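Local coordinates for protein thymidylate synthase (Enterobacteria phage T4, PDB 1TIS) that catalyses the reductive methylation of dUMP to dTMP, with 5,10-methylenetetrahydrofolate as one-carbon donor, and works as a homodimer in dTTP biosynthesis, at residues 70-75 with 84-89. Numbering follows the deposited sequence.
Sequences NDLRLI and KTVWDE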
loop_
_atom_site.group_PDB
_atom_site.type_symbol
_atom_site.label_atom_id
_atom_site.label_comp_id
_atom_site.label_asym_id
_atom_site.label_seq_id
_atom_site.Cartn_x
_atom_site.Cartn_y
_atom_site.Cartn_z
ATOM N N ASN A 70 21.954 16.342 11.325
ATOM C CA ASN A 70 23.416 16.292 11.390
ATOM C C ASN A 70 23.947 14.862 11.297
ATOM O O ASN A 70 25.025 14.609 10.760
ATOM C CB ASN A 70 24.003 16.824 12.677
ATOM C CG ASN A 70 23.607 18.226 13.103
ATOM O OD1 ASN A 70 22.486 18.435 13.589
ATOM N ND2 ASN A 70 24.503 19.208 12.963
ATOM N N ASP A 71 23.197 13.867 11.761
ATOM C CA ASP A 71 23.651 12.501 11.658
ATOM C C ASP A 71 23.797 12.097 10.210
ATOM O O ASP A 71 24.770 11.434 9.843
ATOM C CB ASP A 71 22.679 11.551 12.317
ATOM C CG ASP A 71 22.629 11.677 13.823
ATOM O OD1 ASP A 71 23.662 11.501 14.473
ATOM O OD2 ASP A 71 21.544 11.937 14.327
ATOM N N LEU A 72 22.838 12.543 9.397
ATOM C CA LEU A 72 22.826 12.255 7.977
ATOM C C LEU A 72 24.081 12.953 7.442
ATOM O O LEU A 72 24.877 12.295 6.747
ATOM C CB LEU A 72 21.480 12.784 7.425
ATOM C CG LEU A 72 21.207 13.082 5.949
ATOM C CD1 LEU A 72 21.522 11.898 5.051
ATOM C CD2 LEU A 72 19.738 13.383 5.793
ATOM N N ARG A 73 24.365 14.209 7.843
ATOM C CA ARG A 73 25.582 14.899 7.418
ATOM C C ARG A 73 26.816 14.052 7.694
ATOM O O ARG A 73 27.677 13.898 6.813
ATOM C CB ARG A 73 25.833 16.197 8.145
ATOM C CG ARG A 73 24.992 17.349 7.704
ATOM C CD ARG A 73 25.577 18.617 8.291
ATOM N NE ARG A 73 24.702 19.708 7.930
ATOM C CZ ARG A 73 23.796 20.211 8.775
ATOM N NH1 ARG A 73 23.678 19.795 10.044
ATOM N NH2 ARG A 73 23.010 21.190 8.330
ATOM N N LEU A 74 26.891 13.450 8.886
ATOM C CA LEU A 74 27.995 12.585 9.239
ATOM C C LEU A 74 28.119 11.421 8.236
ATOM O O LEU A 74 29.224 11.163 7.755
ATOM C CB LEU A 74 27.730 12.149 10.685
ATOM C CG LEU A 74 28.552 11.203 11.567
ATOM C CD1 LEU A 74 28.171 9.806 11.160
ATOM C CD2 LEU A 74 30.049 11.481 11.498
ATOM N N ILE A 75 27.041 10.760 7.808
ATOM C CA ILE A 75 27.150 9.583 6.962
ATOM C C ILE A 75 27.604 9.987 5.559
ATOM O O ILE A 75 28.483 9.365 4.922
ATOM C CB ILE A 75 25.756 8.847 6.949
ATOM C CG1 ILE A 75 25.401 8.403 8.362
ATOM C CG2 ILE A 75 25.796 7.579 6.085
ATOM C CD1 ILE A 75 24.036 7.739 8.585
ATOM N N LYS A 84 25.749 20.335 2.446
ATOM C CA LYS A 84 24.301 20.344 2.335
ATOM C C LYS A 84 23.888 18.893 2.243
ATOM O O LYS A 84 24.731 17.995 2.085
ATOM C CB LYS A 84 23.810 21.121 1.078
ATOM C CG LYS A 84 24.558 20.716 -0.179
ATOM C CD LYS A 84 24.073 21.291 -1.499
ATOM C CE LYS A 84 24.925 20.636 -2.611
ATOM N NZ LYS A 84 24.938 19.170 -2.549
ATOM N N THR A 85 22.576 18.753 2.342
ATOM C CA THR A 85 21.924 17.475 2.334
ATOM C C THR A 85 20.431 17.696 2.092
ATOM O O THR A 85 19.829 18.716 2.433
ATOM C CB THR A 85 22.210 16.751 3.680
ATOM O OG1 THR A 85 22.380 15.397 3.286
ATOM C CG2 THR A 85 21.125 16.828 4.740
ATOM N N VAL A 86 19.905 16.651 1.460
ATOM C CA VAL A 86 18.531 16.460 1.024
ATOM C C VAL A 86 17.400 16.882 1.967
ATOM O O VAL A 86 16.304 17.181 1.490
ATOM C CB VAL A 86 18.359 14.956 0.637
ATOM C CG1 VAL A 86 18.763 14.792 -0.814
ATOM C CG2 VAL A 86 19.212 14.023 1.532
ATOM N N TRP A 87 17.588 16.885 3.298
ATOM C CA TRP A 87 16.519 17.318 4.171
ATOM C C TRP A 87 16.770 18.713 4.721
ATOM O O TRP A 87 15.905 19.270 5.390
ATOM C CB TRP A 87 16.333 16.324 5.341
ATOM C CG TRP A 87 15.556 15.040 4.998
ATOM C CD1 TRP A 87 16.241 14.013 4.444
ATOM C CD2 TRP A 87 14.212 14.736 5.209
ATOM N NE1 TRP A 87 15.359 13.066 4.318
ATOM C CE2 TRP A 87 14.161 13.440 4.752
ATOM C CE3 TRP A 87 13.031 15.278 5.699
ATOM C CZ2 TRP A 87 13.018 12.672 4.760
ATOM C CZ3 TRP A 87 11.863 14.519 5.720
ATOM C CH2 TRP A 87 11.862 13.232 5.254
ATOM N N ASP A 88 17.883 19.375 4.410
ATOM C CA ASP A 88 18.183 20.699 4.939
ATOM C C ASP A 88 17.142 21.779 4.729
ATOM O O ASP A 88 16.592 22.333 5.690
ATOM C CB ASP A 88 19.481 21.194 4.359
ATOM C CG ASP A 88 20.695 20.533 4.965
ATOM O OD1 ASP A 88 20.736 20.235 6.159
ATOM O OD2 ASP A 88 21.627 20.342 4.214
ATOM N N GLU A 89 16.831 22.099 3.483
ATOM C CA GLU A 89 15.811 23.087 3.226
ATOM C C GLU A 89 14.587 22.212 3.190
ATOM O O GLU A 89 14.187 21.776 2.112
ATOM C CB GLU A 89 16.010 23.778 1.875
ATOM C CG GLU A 89 16.663 25.172 1.933
ATOM C CD GLU A 89 18.193 25.225 1.945
ATOM O OE1 GLU A 89 18.825 24.599 1.086
ATOM O OE2 GLU A 89 18.756 25.906 2.804
#
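The guanidinium of Arg73 has the side-chain amide carbon of Asn70, one turn earlier on the same helix, at its edge and in its plane, while the carboxylate of Asp88 approaches obliquely, the two planes inclined by 22°. In the thymidylate synthase fold this contact sets helix 69-77 against the type I turn Thr85-Asp88 that leads into helix 88-95. Well off the guanidinium plane, Asp88 OD1 lies 3.3 Å from Arg73 NH2; no N-H is aimed at it, so this salt bridge is a matter of charge alone. The indole of Trp87 is likewise met obliquely by Leu72, whose CD2 comes to 3.8 Å from Trp87 CD1 as the two side chains cross at about a right angle. The turn is closed by Asp88 N donating to Thr85 O, 2.9 Å apart.

Leu72 carries the apolar half. With CG anti to the backbone N (chi1 161°), Leu72 crosses Thr85 obliquely, Leu72 CG standing 3.7 Å from Thr85 OG1 and Leu72 CD2 3.9 Å from Thr85 CG2. Val86 CG2 makes a looser contact with Leu72 CD2. Trp61 of helix 53-64 touches Leu72 as well and meets Trp87 edge-to-face, so the three side chains form one apolar cluster. Trp87 is buried, and its NE1 is hydrogen-bonded to Glu58 OE1. Trp87 lies about 8 Å, side chain to side chain, from Cys156, the probable nucleophile, which places this packing near the active site without direct contact between the two.

Arg73 reaches the carboxylate through a chain extended from CG to NE. Asp88 divides its oxygens: OD1 faces the arginine, and OD2 accepts a weak, bent hydrogen bond from Thr85 N, 2.6 Å away with an N-H...O angle of 120°.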